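Local coordinates for protein BAG family molecular chaperone regulator 1 (Arabidopsis thaliana, PDB 4HWC) that probably acts as a co-chaperone, binding the ATPase domain of HSP70/HSC70 chaperones and regulating programmed cell death and stress responses, at residues 47-50 with 51-54; 65-68 with 69-72; 71-74 with 75-79. All coordinates share one frame; numbering follows the deposited sequence.

How the contacts relate
All three contacts are local, within helices of the BAG three-helix bundle. Contact 1 lies on helix 38-55. Contacts 2 and 3 share Gln71 and Val72 on helix 62-88. Contact 2 is a surface contact, rich in lysine and long polar chains. Contacts 1 and 3 are partly buried. Both turn leucine, valine or tyrosine to the other helices, but also set polar groups inward: Glu51 in contact 1, Gln71 and Arg74 in contact 3. The exposed side is mixed in contact 1 (Asn50, Ile53, Lys54) and polar in contact 3 (Lys73, Gln76). Contact 1 meets both others: Leu52 CD1 packs on Val72 CG1 at 4.0 Å, and Leu48 CD1 on Tyr78 CB at 3.9 Å.

Contact 1 of 3, residues 47-50 with 51-54; sequences LLMN and ELIK
Met49 bends at chi2 and chi3, while Leu52 swings CG to the side away from its backbone N (chi1 -163°). These turns lay the two chains side by side, pointing the same way. Met49 CE then meets Leu52 CD2 at 4.1 Å. Glu51 carries CG beside its backbone N (chi1 -64°) and bends again at chi2, which folds its chain back toward the preceding turn. Its CG comes to 3.4 Å from Leu47 O. A water bridges Leu47 O and the carboxylate: it donates to Leu47 O at 2.7 Å and to Glu51 OE2 at 2.6 Å. Leu47 O thus takes this water as well as the backbone N-H of Glu51. The residues belong to helix 38-55 of the BAG three-helix bundle. Leu48 and Leu52 turn to helix 62-88, where Leu48 touches Tyr78, Val79 and Leu82. Leu48 also reaches Leu19 of helix 5-31, and Glu51 packs against Ile12 and Glu15 of that helix. On the outer side Lys54 bends only at chi4, which turns NZ back toward Asn50 and Glu51. NZ forms a salt bridge with Glu51 OE2 at 3.5 Å and passes 3.9 Å from Asn50 CB. The lysine and the water share this one carboxylate oxygen. Asn50 and Ile53 run side by side, with Asn50 OD1 4.0 Å from Ile53 CD1.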
loop_
_atom_site.group_PDB
_atom_site.type_symbol
_atom_site.label_atom_id
_atom_site.label_comp_id
_atom_site.label_asym_id
_atom_site.label_seq_id
_atom_site.Cartn_x
_atom_site.Cartn_y
_atom_site.Cartn_z
ATOM N N LEU A 47 1.758 7.800 0.008
ATOM C CA LEU A 47 0.310 7.624 -0.038
ATOM C C LEU A 47 -0.042 6.362 0.748
ATOM O O LEU A 47 -1.093 6.307 1.391
ATOM C CB LEU A 47 -0.222 7.479 -1.477
ATOM C CG LEU A 47 -0.250 8.748 -2.328
ATOM C CD1 LEU A 47 -0.769 8.423 -3.720
ATOM C CD2 LEU A 47 -1.123 9.792 -1.656
ATOM N N LEU A 48 0.834 5.357 0.695
ATOM C CA LEU A 48 0.609 4.111 1.432
ATOM C C LEU A 48 0.727 4.347 2.935
ATOM O O LEU A 48 -0.021 3.765 3.721
ATOM C CB LEU A 48 1.609 3.033 0.995
ATOM C CG LEU A 48 1.365 2.429 -0.396
ATOM C CD1 LEU A 48 2.621 1.718 -0.863
ATOM C CD2 LEU A 48 0.186 1.452 -0.351
ATOM N N MET A 49 1.668 5.196 3.339
ATOM C CA MET A 49 1.834 5.480 4.759
ATOM C C MET A 49 0.605 6.190 5.305
ATOM O O MET A 49 0.247 6.009 6.478
ATOM C CB MET A 49 3.087 6.321 5.003
ATOM C CG MET A 49 4.376 5.611 4.644
ATOM S SD MET A 49 4.568 4.042 5.524
ATOM C CE MET A 49 4.884 4.657 7.194
ATOM N N ASN A 50 -0.040 6.997 4.463
ATOM C CA ASN A 50 -1.243 7.714 4.870
ATOM C C ASN A 50 -2.376 6.727 5.110
ATOM O O ASN A 50 -3.211 6.927 5.997
ATOM C CB ASN A 50 -1.665 8.741 3.812
ATOM C CG ASN A 50 -0.923 10.058 3.950
ATOM O OD1 ASN A 50 -0.354 10.356 5.006
ATOM N ND2 ASN A 50 -0.938 10.865 2.888
ATOM N N GLU A 51 -2.412 5.663 4.312
ATOM C CA GLU A 51 -3.436 4.641 4.490
ATOM C C GLU A 51 -3.115 3.847 5.760
ATOM O O GLU A 51 -4.018 3.384 6.456
ATOM C CB GLU A 51 -3.488 3.705 3.276
ATOM C CG GLU A 51 -3.896 4.398 1.981
ATOM C CD GLU A 51 -5.247 5.102 2.092
ATOM O OE1 GLU A 51 -6.267 4.416 2.345
ATOM O OE2 GLU A 51 -5.289 6.342 1.930
ATOM N N LEU A 52 -1.829 3.693 6.062
ATOM C CA LEU A 52 -1.417 2.958 7.255
ATOM C C LEU A 52 -1.864 3.753 8.490
ATOM O O LEU A 52 -2.296 3.179 9.495
ATOM C CB LEU A 52 0.100 2.780 7.266
ATOM C CG LEU A 52 0.667 1.722 8.211
ATOM C CD1 LEU A 52 0.229 0.336 7.747
ATOM C CD2 LEU A 52 2.181 1.810 8.230
ATOM N N ILE A 53 -1.754 5.077 8.404
ATOM C CA ILE A 53 -2.174 5.947 9.495
ATOM C C ILE A 53 -3.692 5.827 9.670
ATOM O O ILE A 53 -4.178 5.701 10.791
ATOM C CB ILE A 53 -1.787 7.425 9.213
ATOM C CG1 ILE A 53 -0.262 7.564 9.163
ATOM C CG2 ILE A 53 -2.364 8.337 10.294
ATOM C CD1 ILE A 53 0.227 8.932 8.670
ATOM N N LYS A 54 -4.437 5.853 8.567
ATOM C CA LYS A 54 -5.894 5.733 8.627
ATOM C C LYS A 54 -6.301 4.411 9.278
ATOM O O LYS A 54 -7.274 4.349 10.027
ATOM C CB LYS A 54 -6.511 5.813 7.226
ATOM C CG LYS A 54 -6.511 7.207 6.596
ATOM C CD LYS A 54 -7.115 7.162 5.201
ATOM C CE LYS A 54 -6.994 8.499 4.493
ATOM N NZ LYS A 54 -5.577 8.910 4.323
HETATM O O HOH W 1 -3.411 7.622 0.715
#

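Contact 2 of 3, residues 65-68 with 69-72; sequences KLQR and KMQV
Lys65 to Val72 form two turns near the start of helix 62-88 in the BAG three-helix bundle, and Lys65 and Lys69 touch here along the surface. Four regular backbone bonds join the turns, from Lys69 N to Lys65 O, Met70 N to Leu66 O, Gln71 N to Gln67 O and Val72 N to Arg68 O. The charged contact is between like groups. Lys65 and Lys69 lie side by side, and their NZ atoms come to 3.7 Å. The closeness of two positive charges is probably unfavourable and might be eased by solvent.

The remaining side-chain contacts pair polar with apolar atoms. Gln67 bends at chi2 (-55°) and Met70 at chi3 (73°). Together these bends bring Met70 CE to 3.3 Å from Gln67 OE1, the two chains pointing the same way. Arg68 and Val72 also run alongside each other. The guanidinium has its main polar partner on helix 38-55, where Arg68 NH1 donates to Leu55 O, and Val72 packs on Leu52 and Leu55 of that helix. Val72 CG2 stands 3.2 Å from Arg68 O and, obliquely to the guanidinium, 4.0 Å from Arg68 NH1.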
loop_
_atom_site.group_PDB
_atom_site.type_symbol
_atom_site.label_atom_id
_atom_site.label_comp_id
_atom_site.label_asym_id
_atom_site.label_seq_id
_atom_site.Cartn_x
_atom_site.Cartn_y
_atom_site.Cartn_z
ATOM N N LYS A 65 -11.734 -7.071 13.000
ATOM C CA LYS A 65 -10.397 -6.729 13.464
ATOM C C LYS A 65 -9.385 -7.449 12.580
ATOM O O LYS A 65 -8.317 -6.918 12.274
ATOM C CB LYS A 65 -10.224 -7.146 14.928
ATOM C CG LYS A 65 -8.864 -6.830 15.512
ATOM C CD LYS A 65 -8.921 -6.730 17.036
ATOM C CE LYS A 65 -9.350 -8.037 17.675
ATOM N NZ LYS A 65 -8.362 -9.124 17.423
ATOM N N LEU A 66 -9.734 -8.660 12.162
ATOM C CA LEU A 66 -8.856 -9.437 11.300
ATOM C C LEU A 66 -8.721 -8.751 9.940
ATOM O O LEU A 66 -7.638 -8.730 9.348
ATOM C CB LEU A 66 -9.405 -10.851 11.113
ATOM C CG LEU A 66 -8.532 -11.751 10.240
ATOM C CD1 LEU A 66 -7.167 -11.913 10.888
ATOM C CD2 LEU A 66 -9.205 -13.101 10.053
ATOM N N GLN A 67 -9.822 -8.190 9.448
ATOM C CA GLN A 67 -9.812 -7.499 8.162
ATOM C C GLN A 67 -8.923 -6.263 8.209
ATOM O O GLN A 67 -8.263 -5.922 7.224
ATOM C CB GLN A 67 -11.230 -7.096 7.757
ATOM C CG GLN A 67 -12.089 -8.267 7.327
ATOM C CD GLN A 67 -11.447 -9.068 6.209
ATOM O OE1 GLN A 67 -11.068 -8.517 5.172
ATOM N NE2 GLN A 67 -11.322 -10.377 6.412
ATOM N N ARG A 68 -8.910 -5.589 9.353
ATOM C CA ARG A 68 -8.078 -4.404 9.513
ATOM C C ARG A 68 -6.607 -4.810 9.479
ATOM O O ARG A 68 -5.788 -4.164 8.817
ATOM C CB ARG A 68 -8.381 -3.708 10.838
ATOM C CG ARG A 68 -7.681 -2.360 11.011
ATOM C CD ARG A 68 -7.894 -1.800 12.406
ATOM N NE ARG A 68 -7.093 -2.510 13.393
ATOM C CZ ARG A 68 -5.802 -2.283 13.607
ATOM N NH1 ARG A 68 -5.166 -1.350 12.909
ATOM N NH2 ARG A 68 -5.142 -3.002 14.502
ATOM N N LYS A 69 -6.271 -5.883 10.193
ATOM C CA LYS A 69 -4.886 -6.354 10.233
ATOM C C LYS A 69 -4.427 -6.843 8.866
ATOM O O LYS A 69 -3.247 -6.734 8.522
ATOM C CB LYS A 69 -4.720 -7.480 11.259
ATOM C CG LYS A 69 -4.800 -7.036 12.713
ATOM C CD LYS A 69 -4.722 -8.260 13.627
ATOM C CE LYS A 69 -4.971 -7.911 15.079
ATOM N NZ LYS A 69 -4.970 -9.150 15.914
ATOM N N MET A 70 -5.343 -7.406 8.090
ATOM C CA MET A 70 -4.963 -7.867 6.763
ATOM C C MET A 70 -4.609 -6.662 5.894
ATOM O O MET A 70 -3.644 -6.707 5.137
ATOM C CB MET A 70 -6.088 -8.662 6.090
ATOM C CG MET A 70 -5.745 -9.053 4.641
ATOM S SD MET A 70 -6.910 -10.175 3.832
ATOM C CE MET A 70 -8.301 -9.091 3.547
ATOM N N GLN A 71 -5.384 -5.585 5.994
ATOM C CA GLN A 71 -5.087 -4.405 5.184
ATOM C C GLN A 71 -3.772 -3.792 5.626
ATOM O O GLN A 71 -3.009 -3.273 4.809
ATOM C CB GLN A 71 -6.212 -3.369 5.279
ATOM C CG GLN A 71 -7.519 -3.846 4.675
ATOM C CD GLN A 71 -7.376 -4.293 3.224
ATOM O OE1 GLN A 71 -7.988 -5.278 2.804
ATOM N NE2 GLN A 71 -6.580 -3.566 2.450
ATOM N N VAL A 72 -3.497 -3.846 6.923
ATOM C CA VAL A 72 -2.242 -3.308 7.426
ATOM C C VAL A 72 -1.090 -4.106 6.816
ATOM O O VAL A 72 -0.080 -3.544 6.396
ATOM C CB VAL A 72 -2.168 -3.413 8.961
ATOM C CG1 VAL A 72 -0.758 -3.115 9.431
ATOM C CG2 VAL A 72 -3.156 -2.430 9.602
#

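Contact 3 of 3, residues 71-74 with 75-79; sequences QVKR and VQNYV
Tyr78 sits against Arg74, one turn earlier on helix 62-88, on the close-packed side of the contact. In Tyr78 a chi1 of -73° puts CG beside the backbone N and lays the ring back over the preceding turn, where CD2 comes to 3.3 Å from Arg74 O. The same oxygen accepts the backbone N-H of Tyr78 at 3.0 Å. Farther out the chains lie side by side: Arg74 NH2 is 3.8 Å from Tyr78 OH, with guanidinium and ring planes 63° apart. Val75 adds to this side, with CG2 3.4 Å from Gln71 O.

Lys73, Gln76 and Asn77 form the solvent side, where side chains meet loosely. Gln76 extends beyond CG and reaches from it to Val72 at the border with helix 38-55, its OE1 3.6 Å from Val72 CG1. Lys73 bends at chi2 and runs obliquely past Asn77, with Lys73 CE 3.5 Å from Asn77 OD1. Asn77 itself sits closely on the Lys73 carbonyl, its CG 3.2 Å from Lys73 O. An alanine here removes the amide, and the end of the Lys73 chain, left without the group beside CE, would probably be freer to turn.

The close-packed side faces the bundle. Arg74 NH1 forms a salt bridge with Asp17 OD1 of helix 5-31. Val75 and Tyr78 both touch Val16 of that helix, and they meet Leu52 and Leu48, respectively, of helix 38-55.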
loop_
_atom_site.group_PDB
_atom_site.type_symbol
_atom_site.label_atom_id
_atom_site.label_comp_id
_atom_site.label_asym_id
_atom_site.label_seq_id
_atom_site.Cartn_x
_atom_site.Cartn_y
_atom_site.Cartn_z
ATOM N N GLN A 71 -5.384 -5.585 5.994
ATOM C CA GLN A 71 -5.087 -4.405 5.184
ATOM C C GLN A 71 -3.772 -3.792 5.626
ATOM O O GLN A 71 -3.009 -3.273 4.809
ATOM C CB GLN A 71 -6.212 -3.369 5.279
ATOM C CG GLN A 71 -7.519 -3.846 4.675
ATOM C CD GLN A 71 -7.376 -4.293 3.224
ATOM O OE1 GLN A 71 -7.988 -5.278 2.804
ATOM N NE2 GLN A 71 -6.580 -3.566 2.450
ATOM N N VAL A 72 -3.497 -3.846 6.923
ATOM C CA VAL A 72 -2.242 -3.308 7.426
ATOM C C VAL A 72 -1.090 -4.106 6.816
ATOM O O VAL A 72 -0.080 -3.544 6.396
ATOM C CB VAL A 72 -2.168 -3.413 8.961
ATOM C CG1 VAL A 72 -0.758 -3.115 9.431
ATOM C CG2 VAL A 72 -3.156 -2.430 9.602
ATOM N N LYS A 73 -1.255 -5.423 6.771
ATOM C CA LYS A 73 -0.226 -6.302 6.219
ATOM C C LYS A 73 -0.007 -6.028 4.738
ATOM O O LYS A 73 1.128 -6.064 4.256
ATOM C CB LYS A 73 -0.623 -7.767 6.419
ATOM C CG LYS A 73 0.413 -8.770 5.913
ATOM C CD LYS A 73 1.733 -8.618 6.655
ATOM C CE LYS A 73 2.727 -9.699 6.228
ATOM N NZ LYS A 73 3.999 -9.573 6.977
ATOM N N ARG A 74 -1.093 -5.761 4.017
ATOM C CA ARG A 74 -0.991 -5.471 2.588
ATOM C C ARG A 74 -0.115 -4.250 2.369
ATOM O O ARG A 74 0.761 -4.260 1.513
ATOM C CB ARG A 74 -2.369 -5.191 1.981
ATOM C CG ARG A 74 -3.154 -6.417 1.591
ATOM C CD ARG A 74 -3.775 -6.210 0.216
ATOM N NE ARG A 74 -4.851 -5.238 0.249
ATOM C CZ ARG A 74 -5.395 -4.676 -0.825
ATOM N NH1 ARG A 74 -6.376 -3.809 -0.673
ATOM N NH2 ARG A 74 -4.948 -4.962 -2.042
ATOM N N VAL A 75 -0.370 -3.192 3.138
ATOM C CA VAL A 75 0.389 -1.952 3.027
ATOM C C VAL A 75 1.860 -2.141 3.384
ATOM O O VAL A 75 2.745 -1.628 2.696
ATOM C CB VAL A 75 -0.210 -0.847 3.929
ATOM C CG1 VAL A 75 0.687 0.389 3.901
ATOM C CG2 VAL A 75 -1.602 -0.480 3.439
ATOM N N GLN A 76 2.118 -2.869 4.469
ATOM C CA GLN A 76 3.486 -3.135 4.879
ATOM C C GLN A 76 4.233 -3.862 3.756
ATOM O O GLN A 76 5.391 -3.554 3.467
ATOM C CB GLN A 76 3.501 -3.977 6.164
ATOM C CG GLN A 76 3.072 -3.194 7.407
ATOM C CD GLN A 76 2.886 -4.066 8.639
ATOM O OE1 GLN A 76 2.763 -3.560 9.757
ATOM N NE2 GLN A 76 2.851 -5.374 8.438
ATOM N N ASN A 77 3.559 -4.813 3.113
ATOM C CA ASN A 77 4.171 -5.571 2.029
ATOM C C ASN A 77 4.491 -4.674 0.842
ATOM O O ASN A 77 5.560 -4.790 0.255
ATOM C CB ASN A 77 3.251 -6.711 1.557
ATOM C CG ASN A 77 3.203 -7.873 2.532
ATOM O OD1 ASN A 77 3.991 -7.947 3.468
ATOM N ND2 ASN A 77 2.274 -8.795 2.303
ATOM N N TYR A 78 3.562 -3.791 0.475
ATOM C CA TYR A 78 3.801 -2.898 -0.658
ATOM C C TYR A 78 4.921 -1.908 -0.367
ATOM O O TYR A 78 5.742 -1.624 -1.236
ATOM C CB TYR A 78 2.535 -2.129 -1.033
ATOM C CG TYR A 78 1.470 -2.962 -1.713
ATOM C CD1 TYR A 78 1.792 -3.864 -2.731
ATOM C CD2 TYR A 78 0.132 -2.794 -1.388
ATOM C CE1 TYR A 78 0.788 -4.585 -3.400
ATOM C CE2 TYR A 78 -0.868 -3.501 -2.043
ATOM C CZ TYR A 78 -0.537 -4.386 -3.049
ATOM O OH TYR A 78 -1.552 -5.063 -3.686
ATOM N N VAL A 79 4.964 -1.372 0.849
ATOM C CA VAL A 79 6.031 -0.433 1.181
ATOM C C VAL A 79 7.369 -1.174 1.126
ATOM O O VAL A 79 8.376 -0.635 0.669
ATOM C CB VAL A 79 5.816 0.201 2.581
ATOM C CG1 VAL A 79 7.023 1.065 2.961
ATOM C CG2 VAL A 79 4.566 1.067 2.559
#